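Nodulation fucosyltransferase NodZ (Bradyrhizobium sp., PDB 2HHC) belongs to the NodZ family of nodulation proteins, which are glycosyltransferases of the GT-B class, built from two sheet-bearing domains that face each other. Local coordinates at residues Y45-F58 / G260-Y272. Numbering follows the deposited sequence. Where two conformers were deposited one is given.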
ATOM      1  N   TYR A  45       9.010   5.901  -7.097  1.00 33.53           N
ATOM      2  CA  TYR A  45       8.478   7.231  -7.356  1.00 34.29           C
ATOM      3  C   TYR A  45       9.511   8.343  -7.214  1.00 35.10           C
ATOM      4  O   TYR A  45       9.228   9.491  -7.542  1.00 37.02           O
ATOM      5  CB  TYR A  45       7.326   7.548  -6.466  0.70 33.55           C
ATOM      6  CG  TYR A  45       6.176   6.638  -6.701  0.70 33.35           C
ATOM      7  CD1 TYR A  45       5.518   6.613  -7.918  0.70 32.74           C
ATOM      8  CD2 TYR A  45       5.782   5.772  -5.720  0.70 31.90           C
ATOM      9  CE1 TYR A  45       4.450   5.737  -8.141  0.70 32.86           C
ATOM     10  CE2 TYR A  45       4.742   4.890  -5.933  0.70 36.83           C
ATOM     11  CZ  TYR A  45       4.073   4.898  -7.099  0.70 34.75           C
ATOM     12  OH  TYR A  45       3.038   4.019  -7.267  0.70 37.95           O
ATOM     13  N   VAL A  46      10.689   8.045  -6.705  1.00 35.47           N
ATOM     14  CA  VAL A  46      11.683   9.088  -6.468  1.00 37.27           C
ATOM     15  C   VAL A  46      12.916   8.809  -7.344  1.00 38.19           C
ATOM     16  O   VAL A  46      13.542   7.754  -7.200  1.00 41.19           O
ATOM     17  CB  VAL A  46      12.037   9.099  -4.978  1.00 37.82           C
ATOM     18  CG1 VAL A  46      13.178  10.075  -4.648  1.00 38.93           C
ATOM     19  CG2 VAL A  46      10.768   9.464  -4.185  1.00 38.18           C
ATOM     20  N   GLU A  47      13.293   9.781  -8.164  1.00 38.75           N
ATOM     21  CA  GLU A  47      14.388   9.637  -9.119  1.00 38.79           C
ATOM     22  C   GLU A  47      15.751   9.494  -8.427  1.00 38.94           C
ATOM     23  O   GLU A  47      16.595   8.714  -8.841  1.00 41.10           O
ATOM     24  CB  GLU A  47      14.371  10.870 -10.065  0.50 38.78           C
ATOM     25  CG  GLU A  47      15.275  10.802 -11.314  0.50 39.68           C
ATOM     26  CD  GLU A  47      15.354  12.141 -12.089  0.50 41.04           C
ATOM     27  OE1 GLU A  47      15.787  13.163 -11.500  0.50 45.00           O
ATOM     28  OE2 GLU A  47      15.010  12.172 -13.300  0.50 43.22           O
ATOM     29  N   GLN A  48      15.937  10.213  -7.341  1.00 38.01           N
ATOM     30  CA  GLN A  48      17.230  10.263  -6.658  1.00 37.97           C
ATOM     31  C   GLN A  48      17.373   9.007  -5.772  1.00 37.43           C
ATOM     32  O   GLN A  48      16.623   8.843  -4.822  1.00 37.88           O
ATOM     33  CB  GLN A  48      17.296  11.541  -5.817  1.00 38.78           C
ATOM     34  CG  GLN A  48      17.206  12.855  -6.590  1.00 41.43           C
ATOM     35  CD  GLN A  48      15.787  13.280  -7.045  1.00 44.15           C
ATOM     36  OE1 GLN A  48      14.771  12.761  -6.579  1.00 41.47           O
ATOM     37  NE2 GLN A  48      15.739  14.263  -7.968  1.00 45.07           N
ATOM     38  N   PRO A  49      18.362   8.120  -6.036  1.00 36.34           N
ATOM     39  CA  PRO A  49      18.326   6.806  -5.412  1.00 36.23           C
ATOM     40  C   PRO A  49      18.618   6.734  -3.911  1.00 35.07           C
ATOM     41  O   PRO A  49      18.306   5.724  -3.257  1.00 36.80           O
ATOM     42  CB  PRO A  49      19.456   6.069  -6.126  1.00 36.83           C
ATOM     43  CG  PRO A  49      20.384   7.125  -6.488  1.00 36.62           C
ATOM     44  CD  PRO A  49      19.533   8.257  -6.926  1.00 37.46           C
ATOM     45  N   PHE A  50      19.207   7.792  -3.346  1.00 33.34           N
ATOM     46  CA  PHE A  50      19.557   7.767  -1.926  1.00 33.24           C
ATOM     47  C   PHE A  50      18.650   8.646  -1.068  1.00 33.97           C
ATOM     48  O   PHE A  50      18.823   8.723   0.138  1.00 34.82           O
ATOM     49  CB  PHE A  50      21.016   8.103  -1.705  1.00 32.81           C
ATOM     50  CG  PHE A  50      21.940   7.398  -2.666  1.00 32.80           C
ATOM     51  CD1 PHE A  50      21.935   6.018  -2.759  1.00 36.05           C
ATOM     52  CD2 PHE A  50      22.762   8.123  -3.478  1.00 36.41           C
ATOM     53  CE1 PHE A  50      22.797   5.381  -3.645  1.00 34.66           C
ATOM     54  CE2 PHE A  50      23.603   7.476  -4.378  1.00 34.03           C
ATOM     55  CZ  PHE A  50      23.583   6.089  -4.438  1.00 34.17           C
ATOM     56  N   SER A  51      17.647   9.264  -1.673  1.00 32.71           N
ATOM     57  CA  SER A  51      16.709  10.096  -0.941  1.00 31.96           C
ATOM     58  C   SER A  51      15.645   9.207  -0.327  1.00 31.61           C
ATOM     59  O   SER A  51      15.042   8.360  -1.044  1.00 32.56           O
ATOM     60  CB  SER A  51      16.051  11.060  -1.923  1.00 33.00           C
ATOM     61  OG  SER A  51      15.112  11.847  -1.266  1.00 37.83           O
ATOM     62  N   ASN A  52      15.355   9.364   0.979  1.00 30.64           N
ATOM     63  CA  ASN A  52      14.313   8.564   1.574  1.00 30.29           C
ATOM     64  C   ASN A  52      12.967   9.106   1.129  1.00 30.75           C
ATOM     65  O   ASN A  52      12.698  10.262   1.384  1.00 32.09           O
ATOM     66  CB  ASN A  52      14.460   8.631   3.098  1.00 30.44           C
ATOM     67  CG  ASN A  52      13.618   7.619   3.844  1.00 31.09           C
ATOM     68  OD1 ASN A  52      12.712   7.025   3.272  1.00 31.43           O
ATOM     69  ND2 ASN A  52      13.915   7.409   5.119  1.00 30.22           N
ATOM     70  N   ALA A  53      12.192   8.313   0.405  1.00 30.30           N
ATOM     71  CA  ALA A  53      10.943   8.803  -0.175  1.00 29.60           C
ATOM     72  C   ALA A  53       9.861   9.066   0.841  1.00 30.35           C
ATOM     73  O   ALA A  53       8.900   9.776   0.531  1.00 30.05           O
ATOM     74  CB  ALA A  53      10.424   7.806  -1.190  1.00 31.76           C
ATOM     75  N   PHE A  54       9.944   8.494   2.033  1.00 30.42           N
ATOM     76  CA  PHE A  54       8.810   8.640   2.973  1.00 30.43           C
ATOM     77  C   PHE A  54       8.402  10.128   3.167  1.00 30.16           C
ATOM     78  O   PHE A  54       7.205  10.466   3.050  1.00 30.09           O
ATOM     79  CB  PHE A  54       9.043   7.882   4.293  1.00 30.62           C
ATOM     80  CG  PHE A  54       7.891   7.944   5.228  1.00 31.99           C
ATOM     81  CD1 PHE A  54       6.846   7.040   5.162  1.00 31.64           C
ATOM     82  CD2 PHE A  54       7.856   8.931   6.167  1.00 31.89           C
ATOM     83  CE1 PHE A  54       5.790   7.155   6.100  1.00 31.50           C
ATOM     84  CE2 PHE A  54       6.797   9.075   7.088  1.00 30.57           C
ATOM     85  CZ  PHE A  54       5.771   8.127   7.028  1.00 31.07           C
ATOM     86  N   PRO A  55       9.332  11.058   3.510  1.00 29.79           N
ATOM     87  CA  PRO A  55       8.952  12.458   3.677  1.00 29.10           C
ATOM     88  C   PRO A  55       8.482  13.221   2.446  1.00 28.67           C
ATOM     89  O   PRO A  55       8.014  14.312   2.547  1.00 29.98           O
ATOM     90  CB  PRO A  55      10.223  13.108   4.242  1.00 30.35           C
ATOM     91  CG  PRO A  55      11.067  11.974   4.703  1.00 30.85           C
ATOM     92  CD  PRO A  55      10.735  10.822   3.866  1.00 30.11           C
ATOM     93  N   ALA A  56       8.673  12.632   1.279  1.00 29.69           N
ATOM     94  CA  ALA A  56       8.166  13.241   0.077  1.00 28.23           C
ATOM     95  C   ALA A  56       6.631  13.127  -0.007  1.00 28.83           C
ATOM     96  O   ALA A  56       6.013  13.919  -0.686  1.00 29.30           O
ATOM     97  CB  ALA A  56       8.845  12.642  -1.168  1.00 30.73           C
ATOM     98  N   PHE A  57       6.056  12.148   0.707  1.00 27.72           N
ATOM     99  CA  PHE A  57       4.640  11.908   0.644  1.00 28.20           C
ATOM    100  C   PHE A  57       3.893  12.041   1.962  1.00 27.73           C
ATOM    101  O   PHE A  57       2.698  12.338   1.957  1.00 28.62           O
ATOM    102  CB  PHE A  57       4.410  10.502   0.057  1.00 29.40           C
ATOM    103  CG  PHE A  57       4.992  10.362  -1.347  1.00 29.37           C
ATOM    104  CD1 PHE A  57       4.434  10.992  -2.430  1.00 28.77           C
ATOM    105  CD2 PHE A  57       6.182   9.690  -1.547  1.00 29.48           C
ATOM    106  CE1 PHE A  57       5.022  10.918  -3.682  1.00 28.74           C
ATOM    107  CE2 PHE A  57       6.786   9.608  -2.804  1.00 30.73           C
ATOM    108  CZ  PHE A  57       6.197  10.201  -3.869  1.00 28.82           C
ATOM    109  N   PHE A  58       4.622  11.801   3.059  1.00 28.79           N
ATOM    110  CA  PHE A  58       4.018  11.816   4.409  1.00 27.95           C
ATOM    111  C   PHE A  58       4.739  12.827   5.280  1.00 28.87           C
ATOM    112  O   PHE A  58       5.905  13.113   5.079  1.00 29.44           O
ATOM    113  CB  PHE A  58       4.107  10.420   5.029  1.00 28.89           C
ATOM    114  CG  PHE A  58       3.245   9.410   4.328  1.00 28.34           C
ATOM    115  CD1 PHE A  58       1.914   9.292   4.634  1.00 28.66           C
ATOM    116  CD2 PHE A  58       3.741   8.671   3.316  1.00 29.22           C
ATOM    117  CE1 PHE A  58       1.124   8.393   3.946  1.00 29.52           C
ATOM    118  CE2 PHE A  58       2.935   7.765   2.632  1.00 29.10           C
ATOM    119  CZ  PHE A  58       1.634   7.632   2.967  1.00 30.14           C
ATOM    120  N   GLY A 260       7.750  11.768 -11.300  1.00 38.08           N
ATOM    121  CA  GLY A 260       7.715  10.581 -10.402  1.00 36.58           C
ATOM    122  C   GLY A 260       6.936  10.883  -9.115  1.00 33.97           C
ATOM    123  O   GLY A 260       6.126  10.086  -8.624  1.00 32.44           O
ATOM    124  N   ILE A 261       7.206  12.059  -8.564  1.00 32.77           N
ATOM    125  CA  ILE A 261       6.486  12.506  -7.391  1.00 32.17           C
ATOM    126  C   ILE A 261       5.027  12.693  -7.700  1.00 29.80           C
ATOM    127  O   ILE A 261       4.147  12.306  -6.918  1.00 29.91           O
ATOM    128  CB  ILE A 261       7.050  13.803  -6.810  1.00 32.15           C
ATOM    129  CG1 ILE A 261       8.491  13.597  -6.411  1.00 34.53           C
ATOM    130  CG2 ILE A 261       6.233  14.239  -5.584  1.00 31.97           C
ATOM    131  CD1 ILE A 261       8.665  12.658  -5.248  1.00 33.42           C
ATOM    132  N   GLU A 262       4.728  13.259  -8.865  1.00 30.49           N
ATOM    133  CA  GLU A 262       3.342  13.390  -9.249  1.00 29.36           C
ATOM    134  C   GLU A 262       2.652  12.021  -9.445  1.00 28.24           C
ATOM    135  O   GLU A 262       1.508  11.861  -9.107  1.00 29.34           O
ATOM    136  CB  GLU A 262       3.190  14.305 -10.483  1.00 30.73           C
ATOM    137  CG  GLU A 262       1.770  14.484 -10.975  1.00 33.32           C
ATOM    138  CD  GLU A 262       0.763  14.865  -9.861  1.00 39.24           C
ATOM    139  OE1 GLU A 262       1.127  15.659  -8.947  1.00 41.93           O
ATOM    140  OE2 GLU A 262      -0.388  14.371  -9.914  1.00 44.89           O
ATOM    141  N   GLY A 263       3.385  11.016  -9.954  1.00 28.53           N
ATOM    142  CA  GLY A 263       2.858   9.679 -10.042  1.00 27.61           C
ATOM    143  C   GLY A 263       2.512   9.115  -8.650  1.00 26.78           C
ATOM    144  O   GLY A 263       1.517   8.462  -8.472  1.00 28.84           O
ATOM    145  N   GLY A 264       3.400   9.375  -7.708  1.00 27.39           N
ATOM    146  CA  GLY A 264       3.201   8.919  -6.331  1.00 27.41           C
ATOM    147  C   GLY A 264       2.013   9.576  -5.704  1.00 27.46           C
ATOM    148  O   GLY A 264       1.184   8.940  -5.062  1.00 27.94           O
ATOM    149  N   ALA A 265       1.925  10.897  -5.860  1.00 26.67           N
ATOM    150  CA  ALA A 265       0.797  11.606  -5.303  1.00 27.78           C
ATOM    151  C   ALA A 265      -0.505  11.147  -5.897  1.00 28.17           C
ATOM    152  O   ALA A 265      -1.510  10.917  -5.225  1.00 29.13           O
ATOM    153  CB  ALA A 265       1.002  13.130  -5.529  1.00 28.92           C
ATOM    154  N   SER A 266      -0.535  10.922  -7.212  1.00 27.96           N
ATOM    155  CA  SER A 266      -1.703  10.413  -7.890  1.00 29.22           C
ATOM    156  C   SER A 266      -2.161   9.033  -7.375  1.00 28.45           C
ATOM    157  O   SER A 266      -3.336   8.754  -7.173  1.00 29.48           O
ATOM    158  CB  SER A 266      -1.356  10.350  -9.391  0.65 29.91           C
ATOM    159  OG  SER A 266      -2.470   9.887 -10.111  0.65 36.27           O
ATOM    160  N   ALA A 267      -1.181   8.172  -7.142  1.00 27.50           N
ATOM    161  CA  ALA A 267      -1.466   6.866  -6.573  1.00 28.29           C
ATOM    162  C   ALA A 267      -2.124   6.992  -5.205  1.00 28.54           C
ATOM    163  O   ALA A 267      -3.115   6.346  -4.906  1.00 29.20           O
ATOM    164  CB  ALA A 267      -0.222   6.044  -6.510  1.00 28.89           C
ATOM    165  N   LEU A 268      -1.546   7.839  -4.354  1.00 27.58           N
ATOM    166  CA  LEU A 268      -2.065   7.998  -3.002  1.00 27.56           C
ATOM    167  C   LEU A 268      -3.458   8.614  -2.997  1.00 27.84           C
ATOM    168  O   LEU A 268      -4.324   8.197  -2.210  1.00 28.67           O
ATOM    169  CB  LEU A 268      -1.089   8.824  -2.146  1.00 28.16           C
ATOM    170  CG  LEU A 268       0.215   8.103  -1.793  1.00 26.92           C
ATOM    171  CD1 LEU A 268       1.295   9.047  -1.325  1.00 27.12           C
ATOM    172  CD2 LEU A 268      -0.017   6.964  -0.761  1.00 27.22           C
ATOM    173  N   ILE A 269      -3.668   9.620  -3.837  1.00 27.43           N
ATOM    174  CA  ILE A 269      -4.980  10.211  -3.950  1.00 29.16           C
ATOM    175  C   ILE A 269      -6.043   9.143  -4.278  1.00 29.59           C
ATOM    176  O   ILE A 269      -7.130   9.070  -3.638  1.00 30.74           O
ATOM    177  CB  ILE A 269      -4.990  11.374  -4.966  1.00 28.70           C
ATOM    178  CG1 ILE A 269      -4.140  12.535  -4.451  1.00 28.90           C
ATOM    179  CG2 ILE A 269      -6.432  11.840  -5.255  1.00 29.88           C
ATOM    180  CD1 ILE A 269      -3.710  13.515  -5.548  1.00 29.75           C
ATOM    181  N   ASP A 270      -5.749   8.323  -5.280  1.00 30.00           N
ATOM    182  CA  ASP A 270      -6.687   7.250  -5.655  1.00 30.34           C
ATOM    183  C   ASP A 270      -6.878   6.237  -4.515  1.00 30.25           C
ATOM    184  O   ASP A 270      -7.996   5.827  -4.185  1.00 30.18           O
ATOM    185  CB  ASP A 270      -6.147   6.482  -6.853  1.00 29.36           C
ATOM    186  CG  ASP A 270      -6.420   7.166  -8.207  1.00 33.30           C
ATOM    187  OD1 ASP A 270      -7.149   8.178  -8.231  1.00 34.86           O
ATOM    188  OD2 ASP A 270      -5.860   6.649  -9.236  1.00 36.97           O
ATOM    189  N   MET A 271      -5.792   5.831  -3.855  1.00 28.86           N
ATOM    190  CA  MET A 271      -5.855   4.801  -2.786  1.00 29.87           C
ATOM    191  C   MET A 271      -6.741   5.281  -1.632  1.00 30.45           C
ATOM    192  O   MET A 271      -7.544   4.532  -1.100  1.00 29.48           O
ATOM    193  CB  MET A 271      -4.443   4.464  -2.298  1.00 29.17           C
ATOM    194  CG  MET A 271      -3.624   3.721  -3.263  1.00 33.05           C
ATOM    195  SD  MET A 271      -1.973   3.595  -2.649  1.00 35.81           S
ATOM    196  CE  MET A 271      -2.254   2.644  -1.262  1.00 29.23           C
ATOM    197  N   TYR A 272      -6.541   6.544  -1.232  1.00 29.38           N
ATOM    198  CA  TYR A 272      -7.293   7.103  -0.132  1.00 30.32           C
ATOM    199  C   TYR A 272      -8.747   7.406  -0.504  1.00 30.76           C
ATOM    200  O   TYR A 272      -9.651   7.173   0.296  1.00 31.48           O
ATOM    201  CB  TYR A 272      -6.526   8.324   0.401  1.00 29.52           C
ATOM    202  CG  TYR A 272      -5.414   7.987   1.370  1.00 29.47           C
ATOM    203  CD1 TYR A 272      -4.226   7.408   0.978  1.00 29.40           C
ATOM    204  CD2 TYR A 272      -5.522   8.304   2.734  1.00 29.20           C
ATOM    205  CE1 TYR A 272      -3.241   7.105   1.845  1.00 30.17           C
ATOM    206  CE2 TYR A 272      -4.522   8.020   3.589  1.00 29.48           C
ATOM    207  CZ  TYR A 272      -3.368   7.432   3.188  1.00 28.63           C
ATOM    208  OH  TYR A 272      -2.332   7.138   4.066  1.00 29.96           O
TER
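Tyr-45 lays its ring flat along helix 258-274, where Gly-264 brings bare backbone up to it: Gly-264 CA stands 3.8 Å from the ring centroid, 16° off the normal, a CH-pi contact over one face. Tyr-45 CG lies anti to its carbonyl carbon (chi1 -63°), which sends the ring along the helix until Tyr-45 OH comes 3.9 Å from Ala-267 CB. Glycine suits both close points of the helix. Gly-264 CA also lies 3.8 Å from Phe-57 CE1, and Tyr-45 O lies 3.1 Å from Gly-260 C; with no side chain at either glycine, the loop comes right up to the helix backbone.

Phe-57 enters the same helix as a knob among Ile-261, Gly-264, Ala-265 and Leu-268. The Ile-261 carbonyl oxygen lies at the edge of its ring, near the ring plane, 3.6 Å from Phe-57 CE1, while Phe-57 CZ touches Ile-261 CD1. At its root, Leu-268 CD1 packs on Phe-57 CB at 3.7 Å, the two side chains crossing at about a right angle. Ile-261 starts away from the loop, but its CD1 swings back to reach Val-46 CG2 and Ala-56 CB as well. Further along, Phe-58 offers its ring edge to Tyr-272 OH, 3.7 Å from Phe-58 CE1, and its CZ to Leu-268 CD2. Phe-15 of helix 15-32 stacks on Tyr-45 and meets Phe-57 edge-to-face, linking these two rings.

The contact thus joins the N-terminal and C-terminal halves of the GT-B fold by aromatic rings set against a helix face of glycines flanked by Ile-261 and Leu-268. With no hydrogen bond or salt bridge between the two segments, its fit depends on shape and apolar burial.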